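PDB 3SYJ: adhesion and penetration protein autotransporter from Haemophilus influenzae, which promotes bacterial adherence to host cells, invasion and bacterial aggregation, and is probably also a serine protease. Local coordinates for residues A[430-435]-A[459-464]; A[479-484]-A[502-507]; A[422-427]-A[444-449]. All blocks are in the same frame, centred on the assembly; numbering follows the deposited sequence.

The three contacts sample successive coils of the parallel beta-helix of the passenger domain. Contact 1 touches both others, its centre lying about 11 Å from that of each. Toward contact 2 it continues across the neighbouring strands 455-460 and 478-481, where L460 N lies 3.1 Å from D481 O and L460 O lies 3.0 Å from N483 ND2. Toward contact 3 the meeting is in the interior, with L433 CD2 3.7 Å from F446 CE2. Contacts 2 and 3 do not touch; their centres are about 19 Å apart. All three lie away from S218, the probable catalytic serine of the N-terminal protease part.

Contact 1: A[430-435]-A[459-464]; sequences KVILEQ and QLNDDK
Q459 and K430 meet across two parallel strands, amide oxygen to ammonium nitrogen. The glutamine leaves its strand with CG anti to the backbone N (chi1 171°) and runs on extended, which carries its amide across to the lysine. K430 NZ donates to Q459 OE1 at 3.0 Å, from a direction tilted somewhat out of the amide plane. The lysine chain bends at its third torsion (-71°), and this keeps K430 CE close to the same oxygen, 3.3 Å from Q459 OE1, so that methylene as well as ammonium borders the acceptor. I432 lies alongside Q459 and points the same way, its CD1 3.7 Å from Q459 NE2. The branch methyl of I432 turns to the next residue instead, with CG2 3.8 Å from N461 CB, while E434, just past the end of the strand, lays its CG against N461 CB and O.

On the opposite face of the sheet L433 and L460 repeat the side-by-side pattern with purely apolar tips: L433 CD1 touches L460 CD2 at 3.8 Å, and both residues are buried. Between the two faces runs the backbone ladder. Q459 takes part at both its ends, its N bonding V431 O at 2.9 Å and its O receiving L433 N at 2.9 Å. N461 N then reaches L433 O at 3.1 Å, just beyond the last bridge. Further on, the carboxylate of D462 forms a salt bridge with K443.

Residues of adjacent coils are thus stacked in register, I432 beside Q459 on the more exposed face and L433 beside L460 in the interior. Such in-register parallel pairing, with apolar side chains turned inward, is characteristic of the right-handed parallel beta-helix of autotransporter passenger domains.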
loop_
_atom_site.group_PDB
_atom_site.type_symbol
_atom_site.label_atom_id
_atom_site.label_comp_id
_atom_site.label_asym_id
_atom_site.label_seq_id
_atom_site.Cartn_x
_atom_site.Cartn_y
_atom_site.Cartn_z
ATOM N N LYS A 430 5.645 -24.445 -44.644
ATOM C CA LYS A 430 4.904 -25.193 -43.639
ATOM C C LYS A 430 4.504 -26.583 -44.103
ATOM O O LYS A 430 4.104 -26.786 -45.243
ATOM C CB LYS A 430 3.656 -24.433 -43.194
ATOM C CG LYS A 430 3.002 -25.026 -41.960
ATOM C CD LYS A 430 1.528 -24.660 -41.863
ATOM C CE LYS A 430 1.331 -23.194 -41.533
ATOM N NZ LYS A 430 -0.122 -22.864 -41.546
ATOM N N VAL A 431 4.635 -27.541 -43.199
ATOM C CA VAL A 431 4.155 -28.888 -43.419
ATOM C C VAL A 431 3.153 -29.123 -42.314
ATOM O O VAL A 431 3.481 -28.985 -41.131
ATOM C CB VAL A 431 5.282 -29.914 -43.268
ATOM C CG1 VAL A 431 4.716 -31.313 -43.102
ATOM C CG2 VAL A 431 6.245 -29.836 -44.454
ATOM N N ILE A 432 1.922 -29.444 -42.698
ATOM C CA ILE A 432 0.885 -29.807 -41.741
ATOM C C ILE A 432 0.774 -31.324 -41.717
ATOM O O ILE A 432 0.657 -31.956 -42.765
ATOM C CB ILE A 432 -0.478 -29.202 -42.137
ATOM C CG1 ILE A 432 -0.386 -27.673 -42.191
ATOM C CG2 ILE A 432 -1.551 -29.644 -41.174
ATOM C CD1 ILE A 432 -1.637 -26.998 -42.737
ATOM N N LEU A 433 0.832 -31.906 -40.525
ATOM C CA LEU A 433 0.734 -33.353 -40.381
ATOM C C LEU A 433 -0.687 -33.772 -40.060
ATOM O O LEU A 433 -1.205 -33.460 -38.988
ATOM C CB LEU A 433 1.655 -33.852 -39.272
ATOM C CG LEU A 433 3.128 -33.469 -39.403
ATOM C CD1 LEU A 433 3.903 -34.007 -38.210
ATOM C CD2 LEU A 433 3.684 -34.006 -40.720
ATOM N N GLU A 434 -1.310 -34.483 -40.994
ATOM C CA GLU A 434 -2.618 -35.077 -40.747
ATOM C C GLU A 434 -2.787 -36.429 -41.447
ATOM O O GLU A 434 -3.780 -36.642 -42.142
ATOM C CB GLU A 434 -3.746 -34.114 -41.165
ATOM C CG GLU A 434 -5.020 -34.285 -40.331
ATOM C CD GLU A 434 -6.184 -33.428 -40.797
ATOM O OE1 GLU A 434 -5.983 -32.526 -41.635
ATOM O OE2 GLU A 434 -7.313 -33.664 -40.316
ATOM N N GLN A 435 -1.828 -37.338 -41.273
ATOM C CA GLN A 435 -1.974 -38.687 -41.816
ATOM C C GLN A 435 -3.259 -39.284 -41.297
ATOM O O GLN A 435 -3.603 -39.089 -40.130
ATOM C CB GLN A 435 -0.837 -39.609 -41.373
ATOM C CG GLN A 435 0.404 -39.536 -42.203
ATOM C CD GLN A 435 0.298 -40.256 -43.522
ATOM O OE1 GLN A 435 0.274 -41.487 -43.594
ATOM N NE2 GLN A 435 0.273 -39.489 -44.581
ATOM N N GLN A 459 3.329 -28.163 -38.387
ATOM C CA GLN A 459 2.089 -27.897 -37.663
ATOM C C GLN A 459 1.314 -29.202 -37.471
ATOM O O GLN A 459 1.139 -29.976 -38.417
ATOM C CB GLN A 459 1.243 -26.878 -38.435
ATOM C CG GLN A 459 -0.172 -26.662 -37.914
ATOM C CD GLN A 459 -0.968 -25.734 -38.816
ATOM O OE1 GLN A 459 -0.492 -24.670 -39.202
ATOM N NE2 GLN A 459 -2.186 -26.140 -39.166
ATOM N N LEU A 460 0.864 -29.447 -36.246
ATOM C CA LEU A 460 0.161 -30.686 -35.926
ATOM C C LEU A 460 -1.350 -30.508 -36.061
ATOM O O LEU A 460 -1.949 -29.672 -35.380
ATOM C CB LEU A 460 0.499 -31.143 -34.501
ATOM C CG LEU A 460 1.979 -31.240 -34.124
ATOM C CD1 LEU A 460 2.154 -31.861 -32.733
ATOM C CD2 LEU A 460 2.739 -32.037 -35.169
ATOM N N ASN A 461 -1.961 -31.301 -36.932
ATOM C CA ASN A 461 -3.412 -31.300 -37.054
ATOM C C ASN A 461 -4.043 -32.587 -36.544
ATOM O O ASN A 461 -5.194 -32.872 -36.843
ATOM C CB ASN A 461 -3.844 -31.028 -38.495
ATOM C CG ASN A 461 -3.946 -29.545 -38.803
ATOM O OD1 ASN A 461 -4.667 -29.142 -39.709
ATOM N ND2 ASN A 461 -3.230 -28.727 -38.039
ATOM N N ASP A 462 -3.287 -33.354 -35.764
ATOM C CA ASP A 462 -3.781 -34.613 -35.210
ATOM C C ASP A 462 -2.795 -35.166 -34.191
ATOM O O ASP A 462 -1.657 -34.691 -34.092
ATOM C CB ASP A 462 -4.021 -35.633 -36.330
ATOM C CG ASP A 462 -4.833 -36.847 -35.869
ATOM O OD1 ASP A 462 -5.402 -36.829 -34.755
ATOM O OD2 ASP A 462 -4.905 -37.832 -36.636
ATOM N N ASP A 463 -3.231 -36.161 -33.424
ATOM C CA ASP A 463 -2.355 -36.823 -32.469
ATOM C C ASP A 463 -1.676 -38.031 -33.103
ATOM O O ASP A 463 -2.066 -38.487 -34.181
ATOM C CB ASP A 463 -3.119 -37.256 -31.220
ATOM C CG ASP A 463 -3.794 -36.097 -30.520
ATOM O OD1 ASP A 463 -3.145 -35.048 -30.326
ATOM O OD2 ASP A 463 -4.980 -36.231 -30.157
ATOM N N LYS A 464 -0.645 -38.525 -32.426
ATOM C CA LYS A 464 0.049 -39.733 -32.829
ATOM C C LYS A 464 0.441 -39.728 -34.297
ATOM O O LYS A 464 0.117 -40.657 -35.027
ATOM C CB LYS A 464 -0.826 -40.947 -32.535
ATOM C CG LYS A 464 -1.269 -41.024 -31.101
ATOM C CD LYS A 464 -1.612 -42.450 -30.734
ATOM C CE LYS A 464 -1.400 -42.696 -29.249
ATOM N NZ LYS A 464 -0.906 -44.087 -28.992
HETATM O O HOH W 1 -5.629 -38.600 -38.906
#

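Contact 2: A[479-484]-A[502-507]; sequences RLDLNG and VNHNTT
V502 pairs with D481 in a single parallel bridge of the beta-helix, and just past it the coil turns its corner through Asx turns. V502 N donates to L480 O at 2.9 Å, and V502 O receives L482 N, also at 2.9 Å, so both its backbone polar atoms bond the one neighbouring strand while its CG2 packs against D481 CA and CB.

N503 comes next. Its CG is anti to the backbone N (chi1 177°). N503 OD1 lies near N483 CA and accepts a weak hydrogen bond from G484 N at 2.9 Å. The same OD1 accepts N505 N at 3.0 Å, closing an Asx turn. Its ND2 is taken up by the carbonyls of R554 and Q508.

H504 N then donates to D481 OD1 at 2.7 Å, nearly straight. A second donor, N483 N, lies 3.0 Å from D481 OD1 and makes an Asx turn there. The two approach from opposite faces of the carboxylate, 42° and 65° out of its plane, so this oxygen is gripped from above and below; the arrangement probably stabilises its negative charge. The imidazole of H504 has V502 CG2 over one face, toward the rim, and the R479 chain passes it at about a right angle. E545 gathers both polar ends, bonding H504 NE2 and forming a salt bridge with R479.

At N505 the side chain turns to the partner corner, and N505 ND2 donates to N483 OD1 at 2.9 Å from above the plane of that carbonyl. T506 packs on P916 of the second subunit. The last detail is a third Asx turn: T507 N meets N505 OD1 at 2.8 Å, in the plane of the side-chain carbonyl.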
loop_
_atom_site.group_PDB
_atom_site.type_symbol
_atom_site.label_atom_id
_atom_site.label_comp_id
_atom_site.label_asym_id
_atom_site.label_seq_id
_atom_site.Cartn_x
_atom_site.Cartn_y
_atom_site.Cartn_z
ATOM N N ARG A 479 10.134 -24.082 -36.623
ATOM C CA ARG A 479 9.005 -24.042 -35.681
ATOM C C ARG A 479 8.216 -25.332 -35.660
ATOM O O ARG A 479 7.736 -25.793 -36.692
ATOM C CB ARG A 479 8.054 -22.872 -35.989
ATOM C CG ARG A 479 8.519 -21.525 -35.450
ATOM C CD ARG A 479 7.655 -20.359 -35.931
ATOM N NE ARG A 479 8.485 -19.213 -36.301
ATOM C CZ ARG A 479 9.094 -18.420 -35.426
ATOM N NH1 ARG A 479 8.955 -18.637 -34.129
ATOM N NH2 ARG A 479 9.836 -17.408 -35.838
ATOM N N LEU A 480 8.099 -25.920 -34.480
ATOM C CA LEU A 480 7.150 -26.994 -34.259
ATOM C C LEU A 480 5.931 -26.348 -33.612
ATOM O O LEU A 480 5.977 -25.944 -32.446
ATOM C CB LEU A 480 7.737 -28.075 -33.347
ATOM C CG LEU A 480 6.745 -29.130 -32.846
ATOM C CD1 LEU A 480 6.059 -29.820 -34.015
ATOM C CD2 LEU A 480 7.406 -30.159 -31.924
ATOM N N ASP A 481 4.859 -26.211 -34.388
ATOM C CA ASP A 481 3.614 -25.620 -33.900
ATOM C C ASP A 481 2.658 -26.718 -33.453
ATOM O O ASP A 481 2.038 -27.390 -34.277
ATOM C CB ASP A 481 2.960 -24.745 -34.980
ATOM C CG ASP A 481 1.562 -24.274 -34.588
ATOM O OD1 ASP A 481 1.279 -24.162 -33.376
ATOM O OD2 ASP A 481 0.743 -24.012 -35.498
ATOM N N LEU A 482 2.553 -26.886 -32.139
ATOM C CA LEU A 482 1.716 -27.913 -31.537
ATOM C C LEU A 482 0.234 -27.727 -31.859
ATOM O O LEU A 482 -0.559 -28.666 -31.748
ATOM C CB LEU A 482 1.916 -27.909 -30.025
ATOM C CG LEU A 482 3.357 -28.145 -29.582
ATOM C CD1 LEU A 482 3.399 -28.176 -28.086
ATOM C CD2 LEU A 482 3.864 -29.452 -30.165
ATOM N N ASN A 483 -0.135 -26.507 -32.237
ATOM C CA ASN A 483 -1.486 -26.226 -32.688
ATOM C C ASN A 483 -2.534 -26.884 -31.805
ATOM O O ASN A 483 -3.429 -27.568 -32.301
ATOM C CB ASN A 483 -1.655 -26.694 -34.131
ATOM C CG ASN A 483 -3.012 -26.328 -34.712
ATOM O OD1 ASN A 483 -3.657 -25.381 -34.259
ATOM N ND2 ASN A 483 -3.449 -27.080 -35.721
ATOM N N GLY A 484 -2.401 -26.692 -30.494
ATOM C CA GLY A 484 -3.390 -27.164 -29.543
ATOM C C GLY A 484 -3.234 -28.609 -29.124
ATOM O O GLY A 484 -4.066 -29.142 -28.394
ATOM N N VAL A 502 6.222 -24.025 -30.279
ATOM C CA VAL A 502 5.200 -22.993 -30.110
ATOM C C VAL A 502 3.783 -23.564 -30.226
ATOM O O VAL A 502 3.598 -24.733 -30.569
ATOM C CB VAL A 502 5.362 -21.845 -31.151
ATOM C CG1 VAL A 502 6.788 -21.278 -31.117
ATOM C CG2 VAL A 502 5.004 -22.323 -32.550
ATOM N N ASN A 503 2.794 -22.733 -29.916
ATOM C CA ASN A 503 1.390 -23.074 -30.131
ATOM C C ASN A 503 0.681 -21.879 -30.728
ATOM O O ASN A 503 0.361 -20.929 -30.018
ATOM C CB ASN A 503 0.705 -23.486 -28.825
ATOM C CG ASN A 503 -0.778 -23.778 -29.012
ATOM O OD1 ASN A 503 -1.219 -24.090 -30.117
ATOM N ND2 ASN A 503 -1.548 -23.687 -27.930
ATOM N N HIS A 504 0.444 -21.918 -32.034
ATOM C CA HIS A 504 -0.209 -20.802 -32.703
ATOM C C HIS A 504 -1.727 -20.854 -32.594
ATOM O O HIS A 504 -2.415 -19.987 -33.121
ATOM C CB HIS A 504 0.201 -20.728 -34.173
ATOM C CG HIS A 504 1.605 -20.253 -34.379
ATOM N ND1 HIS A 504 2.328 -20.533 -35.519
ATOM C CD2 HIS A 504 2.424 -19.530 -33.580
ATOM C CE1 HIS A 504 3.527 -19.989 -35.417
ATOM N NE2 HIS A 504 3.614 -19.379 -34.250
ATOM N N ASN A 505 -2.243 -21.876 -31.920
ATOM C CA ASN A 505 -3.685 -22.010 -31.767
ATOM C C ASN A 505 -4.214 -21.028 -30.727
ATOM O O ASN A 505 -3.779 -21.024 -29.573
ATOM C CB ASN A 505 -4.071 -23.449 -31.422
ATOM C CG ASN A 505 -5.550 -23.730 -31.654
ATOM O OD1 ASN A 505 -6.423 -23.094 -31.054
ATOM N ND2 ASN A 505 -5.836 -24.705 -32.507
ATOM N N THR A 506 -5.146 -20.188 -31.160
ATOM C CA THR A 506 -5.674 -19.115 -30.328
ATOM C C THR A 506 -6.693 -19.647 -29.329
ATOM O O THR A 506 -7.054 -18.969 -28.365
ATOM C CB THR A 506 -6.366 -18.042 -31.198
ATOM O OG1 THR A 506 -7.556 -18.591 -31.780
ATOM C CG2 THR A 506 -5.447 -17.587 -32.314
ATOM N N THR A 507 -7.132 -20.877 -29.554
ATOM C CA THR A 507 -8.294 -21.406 -28.858
ATOM C C THR A 507 -7.999 -22.582 -27.929
ATOM O O THR A 507 -8.633 -22.728 -26.879
ATOM C CB THR A 507 -9.365 -21.809 -29.880
ATOM O OG1 THR A 507 -10.171 -20.664 -30.177
ATOM C CG2 THR A 507 -10.230 -22.933 -29.351
#

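Contact 3: A[422-427]-A[444-449]; sequences GSISVG and QAFSEI
The entry of a strand into one face of the parallel beta-helix is seen where I424 pairs with I449 and folds over the ring of F446. I424 CG2 stands over one face of that ring, 3.6 Å from the centroid of F446 and 16° off the ring normal, a CH-pi contact displaced toward the rim. The longer branch is extended, CD1 anti to CA across chi2 (160°), and I424 CD1 reaches 3.6 Å from F446 CZ. The methyl CG2 serves twice, because it also touches I449 CG1 at 3.7 Å, so one methyl is shared by F446 and I449.

The ring edge has a polar neighbour. G422 O lies in the plane of the phenyl group, 3.7 Å from F446 CD1, and its principal partner is S447 N, which donates to it at 2.9 Å. I424 N donates a second backbone bond to E448 O at 2.9 Å. Together the two fix the chain that leads into strand 449-452 against strand 423-427.

Away from the ring, S423 and E448 approach each other through their CB atoms, and their polar ends share a water, 2.8 Å from S423 OG and 2.7 Å from E448 OE1. S447 OG turns instead to the carbonyl of K421.

In the same sheet, strand 403-407 of the preceding coil lies on the other side of 423-427, continuing its backbone pairing through S423 and S425. L433 of strand 430-433 packs against both F446 and I449 in the interior of the beta-helix. From outside, T126 bonds S425 OG and H92 meets E448, so the strand borders the N-terminal protease part.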
loop_
_atom_site.group_PDB
_atom_site.type_symbol
_atom_site.label_atom_id
_atom_site.label_comp_id
_atom_site.label_asym_id
_atom_site.label_seq_id
_atom_site.Cartn_x
_atom_site.Cartn_y
_atom_site.Cartn_z
ATOM N N GLY A 422 8.671 -43.377 -45.230
ATOM C CA GLY A 422 9.623 -42.344 -45.590
ATOM C C GLY A 422 9.772 -41.328 -44.472
ATOM O O GLY A 422 8.928 -41.243 -43.575
ATOM N N SER A 423 10.848 -40.553 -44.514
ATOM C CA SER A 423 11.010 -39.452 -43.568
ATOM C C SER A 423 10.921 -38.105 -44.285
ATOM O O SER A 423 10.628 -38.043 -45.475
ATOM C CB SER A 423 12.335 -39.579 -42.813
ATOM O OG SER A 423 13.426 -39.546 -43.717
ATOM N N ILE A 424 11.170 -37.023 -43.560
ATOM C CA ILE A 424 11.078 -35.699 -44.163
ATOM C C ILE A 424 12.060 -34.699 -43.564
ATOM O O ILE A 424 12.354 -34.733 -42.363
ATOM C CB ILE A 424 9.647 -35.134 -44.049
ATOM C CG1 ILE A 424 9.516 -33.809 -44.816
ATOM C CG2 ILE A 424 9.264 -34.961 -42.589
ATOM C CD1 ILE A 424 8.088 -33.429 -45.155
ATOM N N SER A 425 12.575 -33.813 -44.414
ATOM C CA SER A 425 13.317 -32.644 -43.940
ATOM C C SER A 425 12.573 -31.383 -44.358
ATOM O O SER A 425 12.384 -31.129 -45.548
ATOM C CB SER A 425 14.743 -32.628 -44.493
ATOM O OG SER A 425 15.401 -31.423 -44.153
ATOM N N VAL A 426 12.144 -30.599 -43.380
ATOM C CA VAL A 426 11.367 -29.403 -43.655
ATOM C C VAL A 426 12.270 -28.176 -43.619
ATOM O O VAL A 426 12.613 -27.668 -42.543
ATOM C CB VAL A 426 10.233 -29.236 -42.627
ATOM C CG1 VAL A 426 9.340 -28.033 -42.997
ATOM C CG2 VAL A 426 9.425 -30.526 -42.521
ATOM N N GLY A 427 12.661 -27.704 -44.798
ATOM C CA GLY A 427 13.604 -26.604 -44.894
ATOM C C GLY A 427 12.933 -25.244 -44.954
ATOM O O GLY A 427 13.463 -24.258 -44.442
ATOM N N GLN A 444 0.986 -43.020 -39.340
ATOM C CA GLN A 444 2.292 -42.388 -39.122
ATOM C C GLN A 444 2.631 -41.474 -40.289
ATOM O O GLN A 444 2.654 -41.913 -41.443
ATOM C CB GLN A 444 3.388 -43.438 -38.941
ATOM C CG GLN A 444 4.805 -42.868 -38.904
ATOM C CD GLN A 444 5.861 -43.943 -38.707
ATOM O OE1 GLN A 444 6.479 -44.412 -39.666
ATOM N NE2 GLN A 444 6.057 -44.354 -37.466
ATOM N N ALA A 445 2.879 -40.202 -39.993
ATOM C CA ALA A 445 3.165 -39.224 -41.041
ATOM C C ALA A 445 4.526 -39.447 -41.687
ATOM O O ALA A 445 4.650 -39.423 -42.906
ATOM C CB ALA A 445 3.056 -37.818 -40.493
ATOM N N PHE A 446 5.542 -39.661 -40.854
ATOM C CA PHE A 446 6.903 -39.929 -41.319
ATOM C C PHE A 446 7.649 -40.760 -40.278
ATOM O O PHE A 446 7.345 -40.697 -39.090
ATOM C CB PHE A 446 7.658 -38.623 -41.595
ATOM C CG PHE A 446 7.016 -37.753 -42.645
ATOM C CD1 PHE A 446 7.234 -37.993 -43.997
ATOM C CD2 PHE A 446 6.196 -36.698 -42.280
ATOM C CE1 PHE A 446 6.644 -37.193 -44.967
ATOM C CE2 PHE A 446 5.595 -35.903 -43.237
ATOM C CZ PHE A 446 5.821 -36.147 -44.583
ATOM N N SER A 447 8.622 -41.544 -40.718
ATOM C CA SER A 447 9.410 -42.334 -39.780
ATOM C C SER A 447 10.413 -41.450 -39.047
ATOM O O SER A 447 11.022 -41.871 -38.069
ATOM C CB SER A 447 10.149 -43.445 -40.510
ATOM O OG SER A 447 11.035 -42.888 -41.458
ATOM N N GLU A 448 10.577 -40.222 -39.524
ATOM C CA GLU A 448 11.551 -39.296 -38.960
ATOM C C GLU A 448 11.298 -37.910 -39.548
ATOM O O GLU A 448 11.041 -37.777 -40.747
ATOM C CB GLU A 448 12.966 -39.776 -39.288
ATOM C CG GLU A 448 14.081 -39.054 -38.560
ATOM C CD GLU A 448 15.446 -39.696 -38.799
ATOM O OE1 GLU A 448 15.830 -39.878 -39.979
ATOM O OE2 GLU A 448 16.134 -40.018 -37.803
ATOM N N ILE A 449 11.363 -36.884 -38.703
ATOM C CA ILE A 449 11.024 -35.520 -39.118
ATOM C C ILE A 449 12.049 -34.521 -38.584
ATOM O O ILE A 449 12.310 -34.477 -37.384
ATOM C CB ILE A 449 9.611 -35.104 -38.623
ATOM C CG1 ILE A 449 8.538 -36.065 -39.142
ATOM C CG2 ILE A 449 9.285 -33.677 -39.032
ATOM C CD1 ILE A 449 7.210 -35.950 -38.402
HETATM O O HOH W 2 15.647 -38.587 -42.367
#